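PDB 3E9D: Zgc:56074 from Danio rerio, which probably hydrolyses fructose 2,6-bisphosphate to fructose 6-phosphate and phosphate, thereby restraining glycolysis and favouring the pentose phosphate pathway. Local coordinates for residues L6-H11 and A178-H183; G12-N17 and I27-S32; R88-G93 and G121-E126; S190-V195 and Q210-C215. All coordinates share one frame; numbering follows the deposited sequence.

Contact 1 (L6-H11 and A178-H183). With PO4 (phosphate ion), chain C; PO4 (phosphate ion), chain D.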
loop_
_atom_site.group_PDB
_atom_site.type_symbol
_atom_site.label_atom_id
_atom_site.label_comp_id
_atom_site.label_asym_id
_atom_site.label_seq_id
_atom_site.Cartn_x
_atom_site.Cartn_y
_atom_site.Cartn_z
ATOM N N LEU A 6 -6.505 -2.532 -6.599
ATOM C CA LEU A 6 -5.905 -1.689 -5.583
ATOM C C LEU A 6 -4.429 -1.487 -5.917
ATOM O O LEU A 6 -3.661 -2.456 -5.911
ATOM C CB LEU A 6 -6.035 -2.328 -4.192
ATOM C CG LEU A 6 -5.322 -1.557 -3.081
ATOM C CD1 LEU A 6 -6.039 -0.237 -2.815
ATOM C CD2 LEU A 6 -5.232 -2.379 -1.779
ATOM N N THR A 7 -4.045 -0.241 -6.194
ATOM C CA THR A 7 -2.636 0.089 -6.430
ATOM C C THR A 7 -2.080 0.712 -5.176
ATOM O O THR A 7 -2.674 1.639 -4.625
ATOM C CB THR A 7 -2.471 1.058 -7.615
ATOM O OG1 THR A 7 -2.921 0.406 -8.809
ATOM C CG2 THR A 7 -1.005 1.500 -7.785
ATOM N N ILE A 8 -0.941 0.203 -4.726
ATOM C CA ILE A 8 -0.367 0.607 -3.452
ATOM C C ILE A 8 1.009 1.219 -3.699
ATOM O O ILE A 8 1.874 0.581 -4.327
ATOM C CB ILE A 8 -0.179 -0.614 -2.527
ATOM C CG1 ILE A 8 -1.527 -1.313 -2.260
ATOM C CG2 ILE A 8 0.519 -0.183 -1.190
ATOM C CD1 ILE A 8 -1.386 -2.708 -1.556
ATOM N N VAL A 9 1.222 2.434 -3.198
ATOM C CA VAL A 9 2.471 3.151 -3.442
ATOM C C VAL A 9 3.068 3.634 -2.125
ATOM O O VAL A 9 2.369 4.236 -1.310
ATOM C CB VAL A 9 2.244 4.371 -4.405
ATOM C CG1 VAL A 9 3.579 5.071 -4.769
ATOM C CG2 VAL A 9 1.477 3.940 -5.670
ATOM N N ARG A 10 4.351 3.359 -1.898
ATOM C CA ARG A 10 5.052 3.983 -0.767
ATOM C C ARG A 10 5.408 5.456 -1.096
ATOM O O ARG A 10 5.747 5.783 -2.239
ATOM C CB ARG A 10 6.319 3.188 -0.405
ATOM C CG ARG A 10 7.124 3.815 0.760
ATOM C CD ARG A 10 8.368 2.987 1.119
ATOM N NE ARG A 10 9.124 3.660 2.164
ATOM C CZ ARG A 10 10.452 3.642 2.262
ATOM N NH1 ARG A 10 11.202 2.974 1.378
ATOM N NH2 ARG A 10 11.026 4.311 3.240
ATOM N N HIS A 11 5.362 6.334 -0.100
ATOM C CA HIS A 11 5.699 7.754 -0.298
ATOM C C HIS A 11 7.124 7.918 -0.874
ATOM O O HIS A 11 7.990 7.034 -0.721
ATOM C CB HIS A 11 5.597 8.514 1.047
ATOM C CG HIS A 11 6.694 8.154 1.995
ATOM N ND1 HIS A 11 7.937 8.745 1.940
ATOM C CD2 HIS A 11 6.767 7.208 2.961
ATOM C CE1 HIS A 11 8.729 8.194 2.843
ATOM N NE2 HIS A 11 8.046 7.252 3.473
ATOM N N ALA A 178 -8.780 1.629 -6.891
ATOM C CA ALA A 178 -8.380 2.463 -5.764
ATOM C C ALA A 178 -6.867 2.651 -5.732
ATOM O O ALA A 178 -6.117 1.725 -6.056
ATOM C CB ALA A 178 -8.860 1.847 -4.451
ATOM N N LEU A 179 -6.432 3.851 -5.340
ATOM C CA LEU A 179 -5.017 4.133 -5.076
ATOM C C LEU A 179 -4.822 4.272 -3.581
ATOM O O LEU A 179 -5.622 4.914 -2.911
ATOM C CB LEU A 179 -4.590 5.428 -5.776
ATOM C CG LEU A 179 -3.175 5.972 -5.524
ATOM C CD1 LEU A 179 -2.143 4.977 -6.095
ATOM C CD2 LEU A 179 -3.024 7.365 -6.199
ATOM N N MET A 180 -3.768 3.658 -3.052
ATOM C CA MET A 180 -3.472 3.724 -1.631
ATOM C C MET A 180 -2.034 4.212 -1.542
ATOM O O MET A 180 -1.150 3.627 -2.158
ATOM C CB MET A 180 -3.650 2.335 -0.982
ATOM C CG MET A 180 -3.118 2.187 0.458
ATOM S SD MET A 180 -3.177 0.439 1.037
ATOM C CE MET A 180 -1.703 0.432 2.045
ATOM N N VAL A 181 -1.796 5.283 -0.781
ATOM C CA VAL A 181 -0.432 5.812 -0.616
ATOM C C VAL A 181 -0.071 5.745 0.867
ATOM O O VAL A 181 -0.775 6.305 1.702
ATOM C CB VAL A 181 -0.257 7.237 -1.228
ATOM C CG1 VAL A 181 1.205 7.720 -1.098
ATOM C CG2 VAL A 181 -0.644 7.213 -2.719
ATOM N N SER A 182 1.020 5.051 1.175
ATOM C CA SER A 182 1.356 4.710 2.547
ATOM C C SER A 182 2.881 4.594 2.769
ATOM O O SER A 182 3.680 5.300 2.131
ATOM C CB SER A 182 0.610 3.410 2.960
ATOM O OG SER A 182 0.726 3.131 4.358
ATOM N N HIS A 183 3.266 3.705 3.678
ATOM C CA HIS A 183 4.599 3.695 4.241
ATOM C C HIS A 183 5.195 2.281 4.214
ATOM O O HIS A 183 4.452 1.299 4.195
ATOM C CB HIS A 183 4.529 4.221 5.670
ATOM C CG HIS A 183 3.916 5.578 5.763
ATOM N ND1 HIS A 183 4.663 6.730 5.694
ATOM C CD2 HIS A 183 2.624 5.968 5.875
ATOM C CE1 HIS A 183 3.858 7.776 5.770
ATOM N NE2 HIS A 183 2.615 7.338 5.883
HETATM P P PO4 C . 8.435 5.337 5.846
HETATM O O1 PO4 C . 7.415 6.325 6.351
HETATM O O2 PO4 C . 7.941 4.548 4.655
HETATM O O3 PO4 C . 9.691 6.054 5.409
HETATM O O4 PO4 C . 8.829 4.391 6.960
HETATM P P PO4 D . 14.677 3.832 1.964
HETATM O O1 PO4 D . 13.913 3.827 3.270
HETATM O O2 PO4 D . 13.968 2.917 0.970
HETATM O O3 PO4 D . 14.795 5.240 1.397
HETATM O O4 PO4 D . 16.093 3.324 2.222
#
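L6 to R10 pair with A178 to S182 as adjacent parallel strands inside the sheet of the histidine phosphatase fold; their C-terminal ends deliver H11, the residue phosphorylated during catalysis, and H183, which probably stabilises the transition state. The backbone ladder alternates from T7 N to A178 O, M180 N to T7 O, V9 N to M180 O and S182 N to V9 O. A fifth bond, H11 N to S182 O at 3.0 Å, extends the pairing beyond strand 2-10. Apolar contacts line both faces. Under helix 184-197, CD1 of L6 touches CB of A178 at 3.9 Å, and I8 lies alongside M180, whose chain bends to put CE 4.0 Å from I8 CG2. On the other face, CG2 of V9 meets CD1 of L179 at 3.8 Å. The polar interactions gather on two phosphate ions, probably from the crystallisation liquor, one at H11 and H183. The straight chain of R10 (CG anti to the backbone N, chi1 179°) carries its guanidinium beyond the strand end: NE bonds O2 of the chain C phosphate at 2.9 Å, NH2 binds O3 of the same ion, and NH1 and NH2 hold the chain D phosphate. A leucine here would probably leave both phosphates without this cationic partner. H183, anchored through NE2 to S57 OG, donates from ND1 to chain C phosphate O1, and ND1 stands 3.5 Å from CD2 of H11, the two rings turned 50° apart.

Contact 2 (G12-N17 and I27-S32). With PO4 (phosphate ion), chain C.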
loop_
_atom_site.group_PDB
_atom_site.type_symbol
_atom_site.label_atom_id
_atom_site.label_comp_id
_atom_site.label_asym_id
_atom_site.label_seq_id
_atom_site.Cartn_x
_atom_site.Cartn_y
_atom_site.Cartn_z
ATOM N N GLY A 12 7.382 9.081 -1.468
ATOM C CA GLY A 12 8.713 9.398 -2.003
ATOM C C GLY A 12 9.728 9.667 -0.906
ATOM O O GLY A 12 9.354 9.950 0.225
ATOM N N GLU A 13 11.010 9.605 -1.253
ATOM C CA GLU A 13 12.113 9.829 -0.309
ATOM C C GLU A 13 12.051 11.127 0.515
ATOM O O GLU A 13 11.742 12.198 -0.026
ATOM C CB GLU A 13 13.435 9.788 -1.068
ATOM C CG GLU A 13 14.627 9.586 -0.178
ATOM C CD GLU A 13 15.908 9.507 -0.972
ATOM O OE1 GLU A 13 16.223 8.433 -1.536
ATOM O OE2 GLU A 13 16.601 10.524 -1.029
ATOM N N THR A 14 12.320 11.005 1.822
ATOM C CA THR A 14 12.542 12.156 2.709
ATOM C C THR A 14 14.024 12.200 3.062
ATOM O O THR A 14 14.771 11.241 2.792
ATOM C CB THR A 14 11.742 12.035 4.025
ATOM O OG1 THR A 14 12.195 10.874 4.733
ATOM C CG2 THR A 14 10.239 11.915 3.750
ATOM N N GLN A 15 14.457 13.290 3.693
ATOM C CA GLN A 15 15.846 13.356 4.159
ATOM C C GLN A 15 16.115 12.280 5.213
ATOM O O GLN A 15 17.219 11.732 5.258
ATOM C CB GLN A 15 16.242 14.754 4.670
ATOM C CG GLN A 15 17.773 14.905 4.902
ATOM C CD GLN A 15 18.596 14.743 3.614
ATOM O OE1 GLN A 15 18.211 15.235 2.553
ATOM N NE2 GLN A 15 19.733 14.057 3.708
ATOM N N TYR A 16 15.104 11.955 6.029
ATOM C CA TYR A 16 15.236 10.866 7.013
ATOM C C TYR A 16 15.530 9.524 6.337
ATOM O O TYR A 16 16.414 8.789 6.795
ATOM C CB TYR A 16 13.993 10.755 7.919
ATOM C CG TYR A 16 14.040 11.616 9.171
ATOM C CD1 TYR A 16 14.538 12.919 9.134
ATOM C CD2 TYR A 16 13.560 11.136 10.387
ATOM C CE1 TYR A 16 14.573 13.715 10.286
ATOM C CE2 TYR A 16 13.591 11.923 11.548
ATOM C CZ TYR A 16 14.096 13.206 11.487
ATOM O OH TYR A 16 14.116 13.986 12.625
ATOM N N ASN A 17 14.799 9.218 5.258
ATOM C CA ASN A 17 15.048 8.012 4.461
ATOM C C ASN A 17 16.497 7.988 3.973
ATOM O O ASN A 17 17.202 6.988 4.141
ATOM C CB ASN A 17 14.114 7.924 3.248
ATOM C CG ASN A 17 12.658 7.654 3.617
ATOM O OD1 ASN A 17 11.756 8.046 2.879
ATOM N ND2 ASN A 17 12.419 7.004 4.758
ATOM N N ILE A 27 7.404 12.089 13.651
ATOM C CA ILE A 27 8.152 13.095 12.933
ATOM C C ILE A 27 7.562 13.272 11.525
ATOM O O ILE A 27 7.695 12.398 10.666
ATOM C CB ILE A 27 9.650 12.742 12.923
ATOM C CG1 ILE A 27 10.113 12.488 14.366
ATOM C CG2 ILE A 27 10.448 13.890 12.327
ATOM C CD1 ILE A 27 11.436 11.774 14.482
ATOM N N ASP A 28 6.902 14.403 11.292
ATOM C CA ASP A 28 6.096 14.570 10.084
ATOM C C ASP A 28 6.862 15.330 8.978
ATOM O O ASP A 28 6.420 16.353 8.484
ATOM C CB ASP A 28 4.766 15.260 10.440
ATOM C CG ASP A 28 3.673 15.048 9.385
ATOM O OD1 ASP A 28 3.825 14.218 8.465
ATOM O OD2 ASP A 28 2.630 15.710 9.491
ATOM N N THR A 29 8.006 14.793 8.588
ATOM C CA THR A 29 8.879 15.413 7.594
ATOM C C THR A 29 8.279 15.447 6.173
ATOM O O THR A 29 7.486 14.573 5.798
ATOM C CB THR A 29 10.165 14.624 7.484
ATOM O OG1 THR A 29 9.818 13.262 7.211
ATOM C CG2 THR A 29 10.940 14.660 8.776
ATOM N N PRO A 30 8.673 16.460 5.376
ATOM C CA PRO A 30 8.260 16.526 3.982
ATOM C C PRO A 30 9.162 15.718 3.031
ATOM O O PRO A 30 10.239 15.259 3.423
ATOM C CB PRO A 30 8.350 18.024 3.666
ATOM C CG PRO A 30 9.505 18.517 4.546
ATOM C CD PRO A 30 9.370 17.693 5.821
ATOM N N LEU A 31 8.711 15.556 1.785
ATOM C CA LEU A 31 9.542 14.999 0.723
ATOM C C LEU A 31 10.798 15.838 0.565
ATOM O O LEU A 31 10.760 17.059 0.727
ATOM C CB LEU A 31 8.794 15.019 -0.614
ATOM C CG LEU A 31 7.528 14.165 -0.788
ATOM C CD1 LEU A 31 6.934 14.366 -2.199
ATOM C CD2 LEU A 31 7.850 12.718 -0.536
ATOM N N SER A 32 11.900 15.171 0.259
ATOM C CA SER A 32 13.117 15.842 -0.169
ATOM C C SER A 32 12.982 16.147 -1.662
ATOM O O SER A 32 11.990 15.756 -2.306
ATOM C CB SER A 32 14.314 14.932 0.060
ATOM O OG SER A 32 14.262 13.832 -0.829
HETATM P P PO4 C . 8.435 5.337 5.846
HETATM O O1 PO4 C . 7.415 6.325 6.351
HETATM O O2 PO4 C . 7.941 4.548 4.655
HETATM O O3 PO4 C . 9.691 6.054 5.409
HETATM O O4 PO4 C . 8.829 4.391 6.960
HETATM O O HOH W 1 12.732 15.433 3.919
#
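I27 meets Y16 at the start of the contact: its CD1 comes to the edge of the tyrosine ring, 3.6 Å from CE2, while CG2 lies against the hydroxyl end. After the inverse gamma turn centred on D28, T29 has CG2 anti to its carbonyl carbon (OG1 at chi1 55°), which sets the methyl over a face of the same ring. CG2 stands 4.2 Å from the centroid and 17° off the normal, a CH-pi contact. P30 contributes its carbonyl: P30 O lies 3.4 Å from CG2 of T14, and a water links this oxygen to Q15 N. L31 turns CD2 onto G12, 3.2 Å from G12 O, a close fit where G12 carries no side chain. At S32 the backbone N donates a nearly straight bond (166°) in the carbonyl plane to a lone pair of E13 O, at 3.0 Å. Facing this loop, T14 and N17 form a capping box at the start of helix 15-18: T14 OG1, also bonded to Q23, accepts from N17 N, and T14 N donates to N17 OD1. The box helps to place N17, whose ND2 binds O3 of the active-site phosphate at 3.0 Å. G12-N17 continues from the catalytic end of strand 2-10, and I27-S32 leads from helix 15-18 onward, with L31 packed on T65 of helix 60-71 and S32 capping the N terminus of helix 33-45.

Contact 3 (R88-G93 and G121-E126)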
loop_
_atom_site.group_PDB
_atom_site.type_symbol
_atom_site.label_atom_id
_atom_site.label_comp_id
_atom_site.label_asym_id
_atom_site.label_seq_id
_atom_site.Cartn_x
_atom_site.Cartn_y
_atom_site.Cartn_z
ATOM N N ARG A 88 -1.178 5.137 8.445
ATOM C CA ARG A 88 0.081 5.691 8.961
ATOM C C ARG A 88 1.118 4.606 9.169
ATOM O O ARG A 88 0.786 3.425 9.370
ATOM C CB ARG A 88 -0.116 6.488 10.267
ATOM C CG ARG A 88 -0.536 5.647 11.501
ATOM C CD ARG A 88 -1.073 6.577 12.638
ATOM N NE ARG A 88 -1.440 5.817 13.835
ATOM C CZ ARG A 88 -2.619 5.226 14.040
ATOM N NH1 ARG A 88 -3.587 5.274 13.120
ATOM N NH2 ARG A 88 -2.834 4.574 15.176
ATOM N N GLU A 89 2.373 5.026 9.142
ATOM C CA GLU A 89 3.491 4.130 9.328
ATOM C C GLU A 89 3.449 3.468 10.718
ATOM O O GLU A 89 2.906 4.034 11.665
ATOM C CB GLU A 89 4.799 4.922 9.168
ATOM C CG GLU A 89 6.097 4.083 9.309
ATOM C CD GLU A 89 6.149 2.884 8.349
ATOM O OE1 GLU A 89 5.203 2.064 8.356
ATOM O OE2 GLU A 89 7.142 2.754 7.579
ATOM N N ARG A 90 4.030 2.272 10.820
ATOM C CA ARG A 90 4.288 1.652 12.101
ATOM C C ARG A 90 4.927 2.639 13.083
ATOM O O ARG A 90 5.880 3.357 12.740
ATOM C CB ARG A 90 5.203 0.442 11.910
ATOM C CG ARG A 90 5.538 -0.266 13.208
ATOM C CD ARG A 90 6.199 -1.614 12.920
ATOM N NE ARG A 90 6.371 -2.330 14.175
ATOM C CZ ARG A 90 7.054 -3.457 14.309
ATOM N NH1 ARG A 90 7.634 -4.028 13.245
ATOM N NH2 ARG A 90 7.148 -4.010 15.511
ATOM N N GLY A 91 4.396 2.683 14.306
ATOM C CA GLY A 91 4.977 3.543 15.339
ATOM C C GLY A 91 6.267 2.952 15.877
ATOM O O GLY A 91 6.332 1.756 16.162
ATOM N N PHE A 92 7.291 3.792 16.035
ATOM C CA PHE A 92 8.582 3.332 16.571
ATOM C C PHE A 92 8.939 3.942 17.924
ATOM O O PHE A 92 10.035 3.718 18.412
ATOM C CB PHE A 92 9.718 3.554 15.544
ATOM C CG PHE A 92 9.557 2.717 14.298
ATOM C CD1 PHE A 92 9.759 1.343 14.345
ATOM C CD2 PHE A 92 9.140 3.292 13.108
ATOM C CE1 PHE A 92 9.572 0.560 13.207
ATOM C CE2 PHE A 92 8.955 2.505 11.954
ATOM C CZ PHE A 92 9.170 1.157 12.007
ATOM N N GLY A 93 8.025 4.719 18.515
ATOM C CA GLY A 93 8.190 5.189 19.901
ATOM C C GLY A 93 9.512 5.908 20.081
ATOM O O GLY A 93 9.880 6.769 19.260
ATOM N N GLY A 121 7.059 2.632 23.540
ATOM C CA GLY A 121 6.220 3.547 22.782
ATOM C C GLY A 121 5.888 3.116 21.363
ATOM O O GLY A 121 5.159 3.814 20.679
ATOM N N GLY A 122 6.426 1.990 20.903
ATOM C CA GLY A 122 6.269 1.599 19.505
ATOM C C GLY A 122 5.067 0.685 19.338
ATOM O O GLY A 122 4.440 0.303 20.318
ATOM N N GLU A 123 4.747 0.354 18.092
ATOM C CA GLU A 123 3.658 -0.558 17.766
ATOM C C GLU A 123 4.213 -1.940 17.469
ATOM O O GLU A 123 5.228 -2.067 16.789
ATOM C CB GLU A 123 2.948 -0.103 16.502
ATOM C CG GLU A 123 1.765 0.805 16.687
ATOM C CD GLU A 123 1.093 1.107 15.338
ATOM O OE1 GLU A 123 1.770 1.638 14.423
ATOM O OE2 GLU A 123 -0.114 0.800 15.210
ATOM N N THR A 124 3.537 -2.976 17.934
ATOM C CA THR A 124 3.929 -4.338 17.551
ATOM C C THR A 124 3.453 -4.634 16.118
ATOM O O THR A 124 2.631 -3.891 15.550
ATOM C CB THR A 124 3.330 -5.386 18.477
ATOM O OG1 THR A 124 1.911 -5.397 18.286
ATOM C CG2 THR A 124 3.668 -5.070 19.973
ATOM N N LEU A 125 3.980 -5.706 15.537
ATOM C CA LEU A 125 3.536 -6.124 14.218
ATOM C C LEU A 125 2.033 -6.408 14.182
ATOM O O LEU A 125 1.371 -6.008 13.242
ATOM C CB LEU A 125 4.325 -7.345 13.726
ATOM C CG LEU A 125 4.113 -7.696 12.252
ATOM C CD1 LEU A 125 5.415 -8.212 11.628
ATOM C CD2 LEU A 125 2.968 -8.714 12.078
ATOM N N GLU A 126 1.496 -7.084 15.194
ATOM C CA GLU A 126 0.051 -7.382 15.222
ATOM C C GLU A 126 -0.821 -6.127 15.295
ATOM O O GLU A 126 -1.908 -6.098 14.719
ATOM C CB GLU A 126 -0.315 -8.333 16.372
ATOM C CG GLU A 126 -0.058 -9.815 16.064
ATOM C CD GLU A 126 -0.731 -10.298 14.771
ATOM O OE1 GLU A 126 -1.979 -10.242 14.666
ATOM O OE2 GLU A 126 -0.003 -10.736 13.852
HETATM O O HOH W 2 7.808 -0.636 16.584
HETATM O O HOH W 3 5.281 5.703 17.840
#
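R90 and E123 run alongside one another in opposite senses, so the arginine meets the backbone of E123 and the glutamate meets the backbone beyond R90. The close part of the contact is polar. R90, extended from CG to NE, approaches E123 O side-on and grips that single oxygen with NE at 2.9 Å and NH2 at 3.0 Å; the oxygen lies near the guanidinium plane, while L125 N sits over one face. In return, E123 OE1 uses its anti lone pair to accept from G91 N at 2.8 Å, and E123 N donates to G91 O at 2.9 Å. A methionine at R90 would probably leave E123 O without both of these donors and the turn before helix 125-146 less firmly tied. G93 and G121 also approach closely, through backbone alone, with CA atoms 3.9 Å apart; a side chain on G93 would run into G121. The looser side is watery. One water bridges G91 O and E123 O, and another accepts from G93 N and gives only a weak bond to G121 O. Behind the contact, E89, an inferred catalytic proton donor or acceptor, takes the N-H of R90 on OE1 at 2.7 Å, while its carboxylate also receives A185 N and F186 N of helix 184-197. E123 is held a second time by a salt bridge from OE2 to R131. Its carboxylate thus joins a backbone N-H to an arginine, an environment likely to keep it ionised; the bonds together tie the loop that carries E89 to the start of helix 125-146.

Contact 4 (S190-V195 and Q210-C215). With K (potassium ion), chain E.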
loop_
_atom_site.group_PDB
_atom_site.type_symbol
_atom_site.label_atom_id
_atom_site.label_comp_id
_atom_site.label_asym_id
_atom_site.label_seq_id
_atom_site.Cartn_x
_atom_site.Cartn_y
_atom_site.Cartn_z
ATOM N N SER A 190 1.220 -5.305 5.530
ATOM C CA SER A 190 -0.068 -5.456 4.828
ATOM C C SER A 190 -0.003 -6.468 3.688
ATOM O O SER A 190 -0.902 -7.307 3.550
ATOM C CB SER A 190 -0.537 -4.106 4.284
ATOM O OG SER A 190 -0.722 -3.181 5.363
ATOM N N VAL A 191 1.057 -6.390 2.879
ATOM C CA VAL A 191 1.272 -7.359 1.812
ATOM C C VAL A 191 1.318 -8.782 2.372
ATOM O O VAL A 191 0.679 -9.694 1.815
ATOM C CB VAL A 191 2.557 -7.033 0.978
ATOM C CG1 VAL A 191 2.949 -8.192 0.098
ATOM C CG2 VAL A 191 2.326 -5.778 0.110
ATOM N N ARG A 192 2.058 -8.980 3.466
ATOM C CA ARG A 192 2.149 -10.322 4.054
ATOM C C ARG A 192 0.773 -10.804 4.567
ATOM O O ARG A 192 0.446 -11.986 4.442
ATOM C CB ARG A 192 3.195 -10.399 5.190
ATOM C CG ARG A 192 3.376 -11.860 5.708
ATOM C CD ARG A 192 4.507 -12.015 6.737
ATOM N NE ARG A 192 5.841 -11.981 6.137
ATOM C CZ ARG A 192 6.483 -13.036 5.628
ATOM N NH1 ARG A 192 5.912 -14.242 5.598
ATOM N NH2 ARG A 192 7.705 -12.878 5.125
ATOM N N HIS A 193 -0.016 -9.892 5.140
ATOM C CA HIS A 193 -1.379 -10.233 5.558
ATOM C C HIS A 193 -2.228 -10.733 4.364
ATOM O O HIS A 193 -2.844 -11.791 4.425
ATOM C CB HIS A 193 -2.091 -9.060 6.234
ATOM C CG HIS A 193 -3.532 -9.351 6.536
ATOM N ND1 HIS A 193 -3.916 -10.315 7.449
ATOM C CD2 HIS A 193 -4.678 -8.835 6.028
ATOM C CE1 HIS A 193 -5.239 -10.374 7.490
ATOM N NE2 HIS A 193 -5.723 -9.477 6.650
ATOM N N LEU A 194 -2.220 -9.968 3.280
ATOM C CA LEU A 194 -2.937 -10.338 2.056
ATOM C C LEU A 194 -2.501 -11.695 1.503
ATOM O O LEU A 194 -3.343 -12.537 1.178
ATOM C CB LEU A 194 -2.749 -9.257 0.997
ATOM C CG LEU A 194 -3.440 -7.899 1.229
ATOM C CD1 LEU A 194 -3.174 -6.984 0.055
ATOM C CD2 LEU A 194 -4.957 -8.012 1.487
ATOM N N VAL A 195 -1.187 -11.925 1.451
ATOM C CA VAL A 195 -0.641 -13.109 0.787
ATOM C C VAL A 195 -0.693 -14.362 1.665
ATOM O O VAL A 195 -1.117 -15.432 1.220
ATOM C CB VAL A 195 0.801 -12.836 0.307
ATOM C CG1 VAL A 195 1.464 -14.120 -0.177
ATOM C CG2 VAL A 195 0.770 -11.775 -0.819
ATOM N N GLN A 210 10.737 -11.734 -3.582
ATOM C CA GLN A 210 10.259 -10.456 -4.091
ATOM C C GLN A 210 8.958 -10.042 -3.407
ATOM O O GLN A 210 8.829 -8.897 -2.958
ATOM C CB GLN A 210 10.093 -10.483 -5.620
ATOM C CG GLN A 210 9.515 -9.195 -6.228
ATOM C CD GLN A 210 10.435 -8.000 -6.040
ATOM O OE1 GLN A 210 11.625 -8.168 -5.778
ATOM N NE2 GLN A 210 9.885 -6.788 -6.149
ATOM N N VAL A 211 7.991 -10.958 -3.350
ATOM C CA VAL A 211 6.690 -10.676 -2.708
ATOM C C VAL A 211 6.877 -10.062 -1.320
ATOM O O VAL A 211 6.202 -9.101 -0.965
ATOM C CB VAL A 211 5.822 -11.958 -2.586
ATOM C CG1 VAL A 211 4.541 -11.660 -1.831
ATOM C CG2 VAL A 211 5.510 -12.510 -3.968
ATOM N N PHE A 212 7.792 -10.625 -0.540
ATOM C CA PHE A 212 7.965 -10.223 0.847
ATOM C C PHE A 212 9.104 -9.203 1.089
ATOM O O PHE A 212 9.451 -8.926 2.239
ATOM C CB PHE A 212 8.163 -11.469 1.727
ATOM C CG PHE A 212 6.973 -12.407 1.733
ATOM C CD1 PHE A 212 5.698 -11.940 2.073
ATOM C CD2 PHE A 212 7.127 -13.748 1.402
ATOM C CE1 PHE A 212 4.580 -12.802 2.089
ATOM C CE2 PHE A 212 6.012 -14.621 1.400
ATOM C CZ PHE A 212 4.745 -14.152 1.758
ATOM N N SER A 213 9.654 -8.633 0.016
ATOM C CA SER A 213 10.769 -7.673 0.122
ATOM C C SER A 213 10.326 -6.299 0.663
ATOM O O SER A 213 9.126 -5.981 0.650
ATOM C CB SER A 213 11.469 -7.530 -1.245
ATOM O OG SER A 213 10.585 -6.959 -2.193
ATOM N N PRO A 214 11.283 -5.485 1.175
ATOM C CA PRO A 214 10.899 -4.135 1.606
ATOM C C PRO A 214 10.566 -3.258 0.381
ATOM O O PRO A 214 11.173 -3.441 -0.681
ATOM C CB PRO A 214 12.136 -3.616 2.352
ATOM C CG PRO A 214 13.299 -4.472 1.899
ATOM C CD PRO A 214 12.735 -5.752 1.296
ATOM N N CYS A 215 9.581 -2.373 0.499
ATOM C CA CYS A 215 9.165 -1.538 -0.635
ATOM C C CYS A 215 10.053 -0.306 -0.778
ATOM O O CYS A 215 10.283 0.405 0.213
ATOM C CB CYS A 215 7.713 -1.088 -0.492
ATOM S SG CYS A 215 7.090 -0.288 -2.031
HETATM K K K E . -2.500 -17.674 1.686
HETATM O O HOH W 4 9.504 -10.370 5.124
HETATM O O HOH W 5 -0.807 -17.061 -0.956
#
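Next to a potassium site, V195 packs against V211 and F212 while R192, one turn earlier on helix 184-197, covers the phenylalanine. The guanidinium of R192 lies flat on the F212 ring, with planes 13° apart and CZ 3.9 Å from the ring centroid, a cation-pi stack. The arginine chain leaves its backbone with CG anti to N and bends at chi3 (-76°), which folds the head back over the ring; NH2 comes to 3.5 Å from F212 CG, offset toward the rim. NH1 of R192 is also paired with E196 in a salt bridge, and a water in the guanidinium plane joins R192 NH2 to F212 O, so the group is fixed at its edge as well as by its face. The opposite face of the ring receives CG1 of V211. V195 approaches tip to tip: CG1 lies 3.8 Å from F212 CZ, and CG2 lies 3.9 Å from V211 CG1. V191 adds its CG1 against V211 O at 3.5 Å. Beyond this patch, S213 N and OG both donate to Q210 O, closing the end of helix 208-211. V195 turns its carbonyl oxygen to the potassium ion at 2.7 Å, with E196 O and L198 O as further ligands. The C-terminal end of helix 184-197 thus offers main-chain oxygens to potassium, as in cation sites at helix C-terminal ends.

Overall arrangement
From the N terminus, strand 2-10 enters the sheet and pairs with strand 177-182 in contact 1, closing a loop of 166 residues. Contacts 2 and 3 are nested in that loop in series and do not touch. Contact 2 closes the short excursion that follows H11 and meets contact 1 through N17, both binding the same phosphate. Contact 3 joins the loop after strand 81-83 to the start of helix 125-146 and brings E89 against H183. Contact 4 opens only after contact 1 has closed, fastening helix 184-197 to the end of helix 208-211; its C215 O meets R10 NH1 at the C-terminal ends of the central strands, where the active site lies.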